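Local coordinates for glutathione S-transferase (Natrialba magadii ATCC 43099, PDB 6GZF), which probably acts as a xi-class glutathione transferase, the class of the glutathionyl-hydroquinone reductases, at residues Y59-C64 with D95-T100; E119-A124 with V146-E151; P101-C106 with I293-Y298; A67-V72 with E152-F157. One frame throughout, in Å; residues are numbered along the deposited sequence.

From the N terminus, strand 56-60 leads into residues 59-64, which contact 1 pairs with 95-100, closing a loop that holds helix 65-77 and strand 84-87. Helix 65-77 opens contact 4 inside that loop and meets helix 150-159 well beyond it, so contacts 1 and 4 cross. Contact 3 starts directly after contact 1, at 101-106, and closes far along the chain at helix 290-299, tying the N-terminal part to the helical C-terminal part; it crosses contact 4. Contact 2, between helix 117-124 and the bend leading into helix 150-159, is nested within the loops of both. Contacts 1 and 2 touch through Leu120, contacts 1 and 3 through Trp97 and His296.

Contact 1: residues Y59-C64 with D95-T100; sequences YVSYAC and DGWQFT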
# COMPACT_ATOMS: atom_id res chain seq x y z
N TYR A 59 1.21 28.42 12.37
CA TYR A 59 2.22 27.59 11.71
C TYR A 59 1.63 26.26 11.28
O TYR A 59 1.10 25.51 12.10
CB TYR A 59 3.41 27.35 12.63
CG TYR A 59 4.20 28.60 12.96
CD1 TYR A 59 5.21 29.04 12.12
CD2 TYR A 59 3.93 29.33 14.11
CE1 TYR A 59 5.93 30.18 12.41
CE2 TYR A 59 4.65 30.47 14.41
CZ TYR A 59 5.65 30.89 13.56
OH TYR A 59 6.37 32.02 13.85
N VAL A 60 1.71 25.96 9.99
CA VAL A 60 1.15 24.71 9.47
C VAL A 60 2.04 24.02 8.46
O VAL A 60 2.93 24.63 7.86
CB VAL A 60 -0.23 24.94 8.79
CG1 VAL A 60 -1.26 25.44 9.79
CG2 VAL A 60 -0.09 25.89 7.62
N SER A 61 1.79 22.73 8.29
CA SER A 61 2.27 21.99 7.13
C SER A 61 1.04 21.60 6.32
O SER A 61 0.00 21.26 6.89
CB SER A 61 3.06 20.75 7.54
OG SER A 61 3.31 19.90 6.43
N TYR A 62 1.14 21.65 4.99
CA TYR A 62 0.02 21.28 4.14
C TYR A 62 -0.22 19.77 4.18
O TYR A 62 -1.29 19.30 3.79
CB TYR A 62 0.25 21.74 2.70
CG TYR A 62 -0.12 23.18 2.44
CD1 TYR A 62 -1.43 23.62 2.60
CD2 TYR A 62 0.82 24.10 2.01
CE1 TYR A 62 -1.78 24.93 2.36
CE2 TYR A 62 0.49 25.41 1.76
CZ TYR A 62 -0.82 25.82 1.93
OH TYR A 62 -1.16 27.13 1.69
N ALA A 63 0.78 19.03 4.65
CA ALA A 63 0.71 17.57 4.65
C ALA A 63 0.03 17.03 5.90
O ALA A 63 -0.57 15.95 5.87
CB ALA A 63 2.11 17.00 4.53
N CYS A 64 0.13 17.76 7.00
CA CYS A 64 -0.44 17.32 8.27
C CYS A 64 -1.94 17.55 8.32
O CYS A 64 -2.41 18.67 8.14
CB CYS A 64 0.24 18.04 9.44
SG CYS A 64 -0.10 17.33 11.06
N ASP A 95 16.24 17.55 12.10
CA ASP A 95 15.96 18.80 12.79
C ASP A 95 14.46 19.06 12.95
O ASP A 95 14.06 20.11 13.45
CB ASP A 95 16.61 19.97 12.05
CG ASP A 95 18.12 19.87 12.02
OD1 ASP A 95 18.72 19.47 13.04
OD2 ASP A 95 18.72 20.19 10.97
N GLY A 96 13.64 18.11 12.52
CA GLY A 96 12.20 18.26 12.61
C GLY A 96 11.65 19.20 11.56
O GLY A 96 12.28 19.41 10.52
N TRP A 97 10.48 19.78 11.82
CA TRP A 97 9.87 20.74 10.91
C TRP A 97 10.81 21.90 10.63
O TRP A 97 11.29 22.56 11.55
CB TRP A 97 8.55 21.27 11.48
CG TRP A 97 7.43 20.27 11.55
CD1 TRP A 97 6.79 19.84 12.68
CD2 TRP A 97 6.80 19.60 10.45
NE1 TRP A 97 5.81 18.93 12.35
CE2 TRP A 97 5.80 18.77 10.99
CE3 TRP A 97 6.99 19.62 9.07
CZ2 TRP A 97 4.99 17.97 10.19
CZ3 TRP A 97 6.19 18.83 8.27
CH2 TRP A 97 5.20 18.01 8.84
N GLN A 98 11.08 22.15 9.35
CA GLN A 98 12.00 23.21 8.96
C GLN A 98 11.34 24.20 8.00
O GLN A 98 10.31 23.91 7.40
CB GLN A 98 13.26 22.63 8.33
CG GLN A 98 13.04 21.98 6.97
CD GLN A 98 14.32 21.41 6.39
OE1 GLN A 98 15.37 21.44 7.03
NE2 GLN A 98 14.23 20.89 5.17
N PHE A 99 11.95 25.37 7.87
CA PHE A 99 11.45 26.40 6.96
C PHE A 99 12.31 26.48 5.71
O PHE A 99 13.52 26.70 5.78
CB PHE A 99 11.41 27.76 7.66
CG PHE A 99 10.40 27.84 8.77
CD1 PHE A 99 10.72 27.45 10.06
CD2 PHE A 99 9.12 28.31 8.52
CE1 PHE A 99 9.79 27.52 11.07
CE2 PHE A 99 8.18 28.38 9.53
CZ PHE A 99 8.52 27.99 10.81
N THR A 100 11.67 26.29 4.55
CA THR A 100 12.36 26.35 3.27
C THR A 100 11.55 27.21 2.29
O THR A 100 10.80 26.68 1.47
CB THR A 100 12.56 24.94 2.68
OG1 THR A 100 13.04 24.06 3.71
CG2 THR A 100 13.57 24.98 1.54
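Ser61 and Trp97 form the close-packed half of this contact. Carbons CB of Ser61 and CZ3 of Trp97 are 3.7 Å apart, and that CB lies 4.1 Å from the centroid of the six-membered ring of Trp97, an off-centre CH-pi contact. OG of Ser61, anti to the backbone N (chi1 169°), comes equally near the same rim: it is 3.6 Å from Trp97 CZ3. It also accepts from Ala63 N at 3.2 Å, an ST turn that bends the chain as strand 56-60 runs out towards Cys64. This is the strand-to-helix bend of the thioredoxin-like GST domain, with Cys64, the predicted nucleophile, just ahead of helix 65-77; Trp97 is a predicted glutathione-binding residue, and its indole also meets the His296 ring with the planes at about 15°. Further along, the contact thins to one ring corner and turns towards solvent at Phe99, which is partly exposed. Phe99 reaches Tyr59 only with the end of its ring: CD1 of Tyr59 sits at the edge of the Phe99 ring, 3.7 Å from CZ of Phe99. The two rings meet rim to rim, their planes at 78° and neither over the other's face. Leu120 of helix 117-124 packs on both, while the Tyr59 hydroxyl is hydrogen-bonded to Asp109.

Contact 2: residues E119-A124 with V146-E151; sequences ELYVRA and VNNESE
Tyr121 holds its ring anti to its own carbonyl carbon (chi1 -79°), which carries the phenol off helix 117-124 towards Asn148, and Asn148 swings its amide anti to its backbone N (chi1 -165°) to meet it. The two side chains cross at about a right angle. The amide arrives at the hydroxyl end of the ring, beside its edge, with amide and ring planes 70° apart; CG of Asn148 is 3.8 Å from OH of Tyr121. That hydroxyl is hydrogen-bonded to the backbone O of Thr133. An alanine in place of Asn148 would probably leave the rim of the tyrosine without its polar neighbour and open a gap beside the buried hydroxyl. In the thioredoxin-like domain of a GST the last strand turns here into its final helix. A classic beta bulge sets Val146 and Asn147 together opposite Leu137 of strand 136-139. OD1 of Asn147 then accepts from the backbone N of Glu149 at 2.7 Å, an Asx turn, while its ND2 binds Asn39 O and Glu152 OE1. Glu149 takes the N-cap position of helix 150-159 and forms a salt bridge with Arg38; together with Ser150 it is predicted to bind glutathione. Val136 lies against both Tyr121 and Asn148, and Tyr121 also packs on Val132.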
# COMPACT_ATOMS: atom_id res chain seq x y z
N GLU A 119 13.08 25.86 17.23
CA GLU A 119 13.58 27.12 17.76
C GLU A 119 12.44 27.94 18.36
O GLU A 119 12.62 28.62 19.37
CB GLU A 119 14.30 27.92 16.68
CG GLU A 119 15.53 27.25 16.11
CD GLU A 119 16.15 28.03 14.97
OE1 GLU A 119 16.57 29.19 15.19
OE2 GLU A 119 16.20 27.50 13.84
N LEU A 120 11.28 27.87 17.73
CA LEU A 120 10.11 28.61 18.18
C LEU A 120 9.59 28.09 19.52
O LEU A 120 9.21 28.88 20.39
CB LEU A 120 9.00 28.54 17.13
CG LEU A 120 9.19 29.46 15.92
CD1 LEU A 120 8.31 29.01 14.77
CD2 LEU A 120 8.90 30.90 16.30
N TYR A 121 9.59 26.77 19.68
CA TYR A 121 9.21 26.15 20.95
C TYR A 121 10.13 26.59 22.08
O TYR A 121 9.68 27.00 23.14
CB TYR A 121 9.23 24.62 20.83
CG TYR A 121 8.02 24.02 20.16
CD1 TYR A 121 7.85 24.10 18.78
CD2 TYR A 121 7.06 23.35 20.90
CE1 TYR A 121 6.75 23.54 18.16
CE2 TYR A 121 5.95 22.79 20.29
CZ TYR A 121 5.80 22.88 18.92
OH TYR A 121 4.70 22.32 18.32
N VAL A 122 11.44 26.50 21.83
CA VAL A 122 12.45 26.85 22.81
C VAL A 122 12.32 28.30 23.28
O VAL A 122 12.48 28.60 24.46
CB VAL A 122 13.88 26.62 22.25
CG1 VAL A 122 14.93 27.17 23.20
CG2 VAL A 122 14.11 25.14 22.01
N ARG A 123 12.01 29.20 22.35
CA ARG A 123 11.80 30.60 22.70
C ARG A 123 10.58 30.75 23.61
O ARG A 123 10.58 31.56 24.53
CB ARG A 123 11.62 31.46 21.45
CG ARG A 123 11.39 32.93 21.75
CD ARG A 123 11.13 33.73 20.49
NE ARG A 123 12.31 34.48 20.05
CZ ARG A 123 13.24 34.00 19.23
NH1 ARG A 123 13.12 32.77 18.74
NH2 ARG A 123 14.27 34.75 18.88
N ALA A 124 9.55 29.95 23.34
CA ALA A 124 8.31 30.02 24.11
C ALA A 124 8.44 29.31 25.45
O ALA A 124 7.84 29.73 26.45
CB ALA A 124 7.16 29.43 23.31
N VAL A 146 0.42 30.07 22.05
CA VAL A 146 -0.89 30.07 22.68
C VAL A 146 -1.43 28.65 22.78
O VAL A 146 -1.58 28.11 23.88
CB VAL A 146 -1.91 30.95 21.92
CG1 VAL A 146 -3.32 30.71 22.44
CG2 VAL A 146 -1.54 32.41 22.03
N ASN A 147 -1.70 28.04 21.64
CA ASN A 147 -2.26 26.69 21.62
C ASN A 147 -1.52 25.78 20.64
O ASN A 147 -0.91 26.25 19.67
CB ASN A 147 -3.74 26.74 21.27
CG ASN A 147 -4.48 25.47 21.66
OD1 ASN A 147 -4.44 24.48 20.94
ND2 ASN A 147 -5.13 25.50 22.81
N ASN A 148 -1.58 24.48 20.90
CA ASN A 148 -0.81 23.50 20.16
C ASN A 148 -1.68 22.32 19.73
O ASN A 148 -1.18 21.29 19.26
CB ASN A 148 0.37 23.02 21.02
CG ASN A 148 1.42 22.28 20.22
OD1 ASN A 148 1.51 22.43 19.00
ND2 ASN A 148 2.23 21.48 20.91
N GLU A 149 -2.99 22.49 19.88
CA GLU A 149 -3.94 21.41 19.62
C GLU A 149 -4.89 21.75 18.48
O GLU A 149 -5.60 22.76 18.54
CB GLU A 149 -4.73 21.11 20.89
CG GLU A 149 -3.86 20.82 22.10
CD GLU A 149 -3.39 19.38 22.14
OE1 GLU A 149 -4.03 18.53 21.48
OE2 GLU A 149 -2.38 19.09 22.82
N SER A 150 -4.91 20.91 17.46
CA SER A 150 -5.74 21.12 16.28
C SER A 150 -7.21 21.29 16.62
O SER A 150 -7.88 22.19 16.11
CB SER A 150 -5.57 19.96 15.30
OG SER A 150 -5.97 18.74 15.90
N GLU A 151 -7.70 20.42 17.50
CA GLU A 151 -9.11 20.40 17.89
C GLU A 151 -9.55 21.72 18.53
O GLU A 151 -10.65 22.21 18.27
CB GLU A 151 -9.36 19.24 18.85
CG GLU A 151 -10.69 19.29 19.58
CD GLU A 151 -10.92 18.06 20.44
OE1 GLU A 151 -10.55 16.95 20.00
OE2 GLU A 151 -11.47 18.20 21.55

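Contact 3: residues P101-C106 with I293-Y298; sequences PEKEGC and ITEHYY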
# COMPACT_ATOMS: atom_id res chain seq x y z
N PRO A 101 11.72 28.54 2.38
CA PRO A 101 10.88 29.51 1.67
C PRO A 101 10.96 29.40 0.15
O PRO A 101 9.97 29.69 -0.53
CB PRO A 101 11.43 30.86 2.15
CG PRO A 101 12.83 30.57 2.56
CD PRO A 101 12.79 29.19 3.15
N GLU A 102 12.11 29.00 -0.38
CA GLU A 102 12.28 28.90 -1.83
C GLU A 102 11.46 27.75 -2.41
O GLU A 102 11.08 27.77 -3.58
CB GLU A 102 13.75 28.73 -2.19
CG GLU A 102 14.40 27.46 -1.66
CD GLU A 102 15.15 27.69 -0.37
OE1 GLU A 102 14.78 28.61 0.39
OE2 GLU A 102 16.13 26.96 -0.11
N LYS A 103 11.17 26.76 -1.57
CA LYS A 103 10.42 25.59 -2.01
C LYS A 103 8.96 25.95 -2.27
O LYS A 103 8.37 26.76 -1.56
CB LYS A 103 10.51 24.48 -0.96
CG LYS A 103 10.04 23.12 -1.44
CD LYS A 103 10.44 22.03 -0.46
CE LYS A 103 10.02 20.65 -0.95
NZ LYS A 103 10.49 19.58 -0.03
N GLU A 104 8.39 25.34 -3.31
CA GLU A 104 7.02 25.63 -3.73
C GLU A 104 5.99 25.33 -2.64
O GLU A 104 5.93 24.22 -2.12
CB GLU A 104 6.68 24.83 -5.00
CG GLU A 104 5.22 24.94 -5.43
CD GLU A 104 4.83 26.35 -5.83
OE1 GLU A 104 5.66 27.04 -6.46
OE2 GLU A 104 3.70 26.76 -5.52
N GLY A 105 5.19 26.33 -2.31
CA GLY A 105 4.14 26.18 -1.32
C GLY A 105 4.58 26.53 0.09
O GLY A 105 3.76 26.69 0.99
N CYS A 106 5.89 26.65 0.28
CA CYS A 106 6.45 26.94 1.59
C CYS A 106 6.82 28.41 1.73
O CYS A 106 7.06 29.10 0.74
CB CYS A 106 7.69 26.08 1.85
SG CYS A 106 7.52 24.37 1.30
N ILE A 293 1.41 16.56 0.57
CA ILE A 293 0.96 15.38 1.29
C ILE A 293 1.74 14.13 0.88
O ILE A 293 2.26 13.41 1.73
CB ILE A 293 -0.54 15.13 1.07
CG1 ILE A 293 -1.37 16.25 1.72
CG2 ILE A 293 -0.96 13.78 1.63
CD1 ILE A 293 -2.85 16.16 1.42
N THR A 294 1.82 13.89 -0.43
CA THR A 294 2.49 12.70 -0.94
C THR A 294 4.00 12.75 -0.70
O THR A 294 4.62 11.72 -0.43
CB THR A 294 2.24 12.53 -2.45
OG1 THR A 294 2.62 13.72 -3.15
CG2 THR A 294 0.78 12.23 -2.72
N GLU A 295 4.58 13.94 -0.78
CA GLU A 295 6.02 14.09 -0.59
C GLU A 295 6.42 13.80 0.85
O GLU A 295 7.44 13.18 1.12
CB GLU A 295 6.49 15.49 -0.99
CG GLU A 295 8.00 15.68 -0.89
CD GLU A 295 8.44 17.10 -1.15
OE1 GLU A 295 7.61 17.90 -1.66
OE2 GLU A 295 9.60 17.43 -0.85
N HIS A 296 5.60 14.28 1.79
CA HIS A 296 5.88 14.09 3.20
C HIS A 296 5.81 12.62 3.61
O HIS A 296 6.80 12.05 4.06
CB HIS A 296 4.91 14.91 4.06
CG HIS A 296 5.05 14.67 5.53
ND1 HIS A 296 6.03 15.26 6.30
CD2 HIS A 296 4.32 13.89 6.38
CE1 HIS A 296 5.90 14.86 7.55
NE2 HIS A 296 4.87 14.03 7.63
N TYR A 297 4.65 12.01 3.42
CA TYR A 297 4.43 10.66 3.94
C TYR A 297 5.30 9.60 3.28
O TYR A 297 5.64 8.60 3.91
CB TYR A 297 2.96 10.29 3.80
CG TYR A 297 2.07 10.99 4.80
CD1 TYR A 297 1.66 12.30 4.60
CD2 TYR A 297 1.67 10.35 5.96
CE1 TYR A 297 0.86 12.95 5.51
CE2 TYR A 297 0.86 10.98 6.88
CZ TYR A 297 0.46 12.28 6.66
OH TYR A 297 -0.33 12.92 7.58
N TYR A 298 5.68 9.81 2.03
CA TYR A 298 6.44 8.79 1.30
C TYR A 298 7.96 8.95 1.40
O TYR A 298 8.69 8.00 1.13
CB TYR A 298 6.03 8.78 -0.17
CG TYR A 298 4.70 8.09 -0.43
CD1 TYR A 298 4.60 6.70 -0.39
CD2 TYR A 298 3.55 8.82 -0.70
CE1 TYR A 298 3.39 6.07 -0.62
CE2 TYR A 298 2.34 8.20 -0.93
CZ TYR A 298 2.27 6.82 -0.89
OH TYR A 298 1.06 6.19 -1.12
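A single salt bridge between Lys103 and Glu295 makes up this surface contact, which spans the junction between the thioredoxin-like N-terminal domain and the helical C-terminal domain of the GST fold. NZ of Lys103 gives a hydrogen bond to OE2 of Glu295 at 2.5 Å, a value to read loosely at this resolution. The side chains come from opposite directions: CG of Lys103 is anti to the backbone N (chi1 -167°), and so is CG of Glu295 (chi1 -176°); with both chains extended beyond CG, the two charged ends meet midway between loop and helix. The carboxylate uses one oxygen, for OE1 of Glu295 stays 3.7 Å from NZ of Lys103. The same ammonium forms a second salt bridge with Asp89 of its own domain, so two carboxylates share one positive charge and probably stabilise it. Shortening Glu295 to an alanine is likely to cost Lys103 one of its two carboxylates and cut the charged tie between loop and helix. On the loop side, a type II turn from Lys103 to Cys106 fixes the backbone behind the lysine; N of Cys106 is bonded to O of Lys103 at 3.1 Å, and Gly105 supplies the positive phi. Next to Glu295 along the helix, His296 binds Pro90 O, while Tyr297 is predicted to lower the pKa of the active-site cysteine. Helix 290-299 thus faces the loop after strand 84-87, packs through Ile293, Tyr297 and Tyr298 on helix 250-254, and lets Tyr298 touch Met259 of the second subunit.

Contact 4: residues A67-V72 with E152-F157; sequences AHRTLV and EIMRMF
Backbone O of Ala67 is gripped by Thr70, the residue that packs against Ile153 across the contact: OG1 of Thr70 donates to it, at a modelled distance too short to be trusted, and Thr70 N and Leu71 N add weak bonds. With OG1 set between the backbone N and the carbonyl carbon (chi1 66°), the hydroxyl is folded back onto its own helix and the methyl is left to face the neighbour. There CG2 of Thr70 meets CG2 of Ile153 at 3.7 Å. The Ile153 methyl in turn lies over one face of the Phe157 ring, 3.6 Å above its plane and offset towards the rim, while the edge of that ring receives the backbone O of Thr70, 3.8 Å from CD2 of Phe157. Further round the helix, SD of Met154 lies alongside the aliphatic part of Arg69, 4.3 Å from its CG. The two segments run almost parallel, at 9°, with axes 8.7 Å apart and CA of Thr70 and Met154 at 5.1 Å. These are the two helices that lie side by side on one face of the sheet in a thioredoxin-like domain: Thr70 also touches Leu58 and Val60 of strand 56-60, and Ile153 and Phe157 touch Leu137 of strand 136-139. No hydrogen bond crosses between the segments; the Thr70 hydroxyl turns back on its own helix, and methyls, a thioether and a ring edge set against a carbonyl O do the joining, so the pair probably rests on van der Waals packing.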
# COMPACT_ATOMS: atom_id res chain seq x y z
N ALA A 67 -2.95 19.96 11.25
CA ALA A 67 -2.75 21.36 10.89
C ALA A 67 -3.77 21.78 9.84
O ALA A 67 -4.26 22.91 9.85
CB ALA A 67 -1.34 21.59 10.38
N HIS A 68 -4.10 20.85 8.94
CA HIS A 68 -5.05 21.10 7.86
C HIS A 68 -6.43 21.47 8.41
O HIS A 68 -7.18 22.21 7.77
CB HIS A 68 -5.15 19.88 6.95
CG HIS A 68 -5.94 20.12 5.70
ND1 HIS A 68 -6.49 19.09 4.95
CD2 HIS A 68 -6.28 21.26 5.06
CE1 HIS A 68 -7.12 19.59 3.91
NE2 HIS A 68 -7.01 20.91 3.95
N ARG A 69 -6.75 20.96 9.59
CA ARG A 69 -8.01 21.27 10.26
C ARG A 69 -8.13 22.77 10.52
O ARG A 69 -9.19 23.36 10.32
CB ARG A 69 -8.13 20.49 11.57
CG ARG A 69 -9.05 19.28 11.48
CD ARG A 69 -8.48 18.08 12.21
NE ARG A 69 -8.58 18.19 13.66
CZ ARG A 69 -8.82 17.17 14.47
NH1 ARG A 69 -8.99 15.95 13.97
NH2 ARG A 69 -8.90 17.36 15.78
N THR A 70 -7.03 23.38 10.96
CA THR A 70 -7.00 24.81 11.24
C THR A 70 -7.12 25.62 9.95
O THR A 70 -7.73 26.69 9.94
CB THR A 70 -5.71 25.21 11.98
OG1 THR A 70 -4.59 25.01 11.12
CG2 THR A 70 -5.54 24.38 13.24
N LEU A 71 -6.53 25.11 8.88
CA LEU A 71 -6.54 25.80 7.59
C LEU A 71 -7.94 25.82 6.97
O LEU A 71 -8.37 26.85 6.44
CB LEU A 71 -5.55 25.15 6.62
CG LEU A 71 -4.07 25.31 6.96
CD1 LEU A 71 -3.21 24.73 5.85
CD2 LEU A 71 -3.73 26.78 7.19
N VAL A 72 -8.63 24.69 7.04
CA VAL A 72 -9.99 24.59 6.50
C VAL A 72 -10.93 25.53 7.25
O VAL A 72 -11.77 26.20 6.64
CB VAL A 72 -10.52 23.15 6.57
CG1 VAL A 72 -11.99 23.09 6.20
CG2 VAL A 72 -9.70 22.24 5.67
N GLU A 152 -8.68 22.29 19.36
CA GLU A 152 -9.03 23.49 20.11
C GLU A 152 -8.77 24.77 19.32
O GLU A 152 -9.49 25.76 19.48
CB GLU A 152 -8.26 23.52 21.43
CG GLU A 152 -8.57 22.34 22.34
CD GLU A 152 -7.84 22.39 23.66
OE1 GLU A 152 -6.64 22.75 23.66
OE2 GLU A 152 -8.45 22.08 24.70
N ILE A 153 -7.74 24.75 18.47
CA ILE A 153 -7.46 25.90 17.61
C ILE A 153 -8.59 26.06 16.59
O ILE A 153 -9.02 27.17 16.29
CB ILE A 153 -6.11 25.75 16.88
CG1 ILE A 153 -4.96 25.75 17.89
CG2 ILE A 153 -5.91 26.88 15.88
CD1 ILE A 153 -3.60 25.58 17.26
N MET A 154 -9.08 24.93 16.08
CA MET A 154 -10.23 24.94 15.19
C MET A 154 -11.45 25.53 15.89
O MET A 154 -12.17 26.35 15.32
CB MET A 154 -10.55 23.52 14.70
CG MET A 154 -11.89 23.40 13.99
SD MET A 154 -12.11 21.87 13.07
CE MET A 154 -12.12 20.66 14.40
N ARG A 155 -11.66 25.11 17.13
CA ARG A 155 -12.80 25.56 17.92
C ARG A 155 -12.76 27.06 18.18
O ARG A 155 -13.76 27.76 17.99
CB ARG A 155 -12.86 24.80 19.25
CG ARG A 155 -13.93 25.30 20.21
CD ARG A 155 -15.32 25.17 19.62
NE ARG A 155 -15.64 23.79 19.29
CZ ARG A 155 -16.15 22.91 20.16
NH1 ARG A 155 -16.41 21.67 19.77
NH2 ARG A 155 -16.38 23.28 21.41
N MET A 156 -11.61 27.57 18.62
CA MET A 156 -11.50 28.98 18.95
C MET A 156 -11.50 29.86 17.69
O MET A 156 -11.93 31.01 17.73
CB MET A 156 -10.26 29.25 19.80
CG MET A 156 -8.93 29.06 19.08
SD MET A 156 -7.54 29.35 20.19
CE MET A 156 -7.54 27.83 21.15
N PHE A 157 -11.01 29.31 16.58
CA PHE A 157 -11.15 29.97 15.29
C PHE A 157 -12.63 30.12 14.96
O PHE A 157 -13.05 31.10 14.33
CB PHE A 157 -10.46 29.17 14.17
CG PHE A 157 -8.98 29.43 14.05
CD1 PHE A 157 -8.30 30.15 15.02
CD2 PHE A 157 -8.28 28.95 12.96
CE1 PHE A 157 -6.94 30.38 14.90
CE2 PHE A 157 -6.92 29.18 12.83
CZ PHE A 157 -6.25 29.89 13.80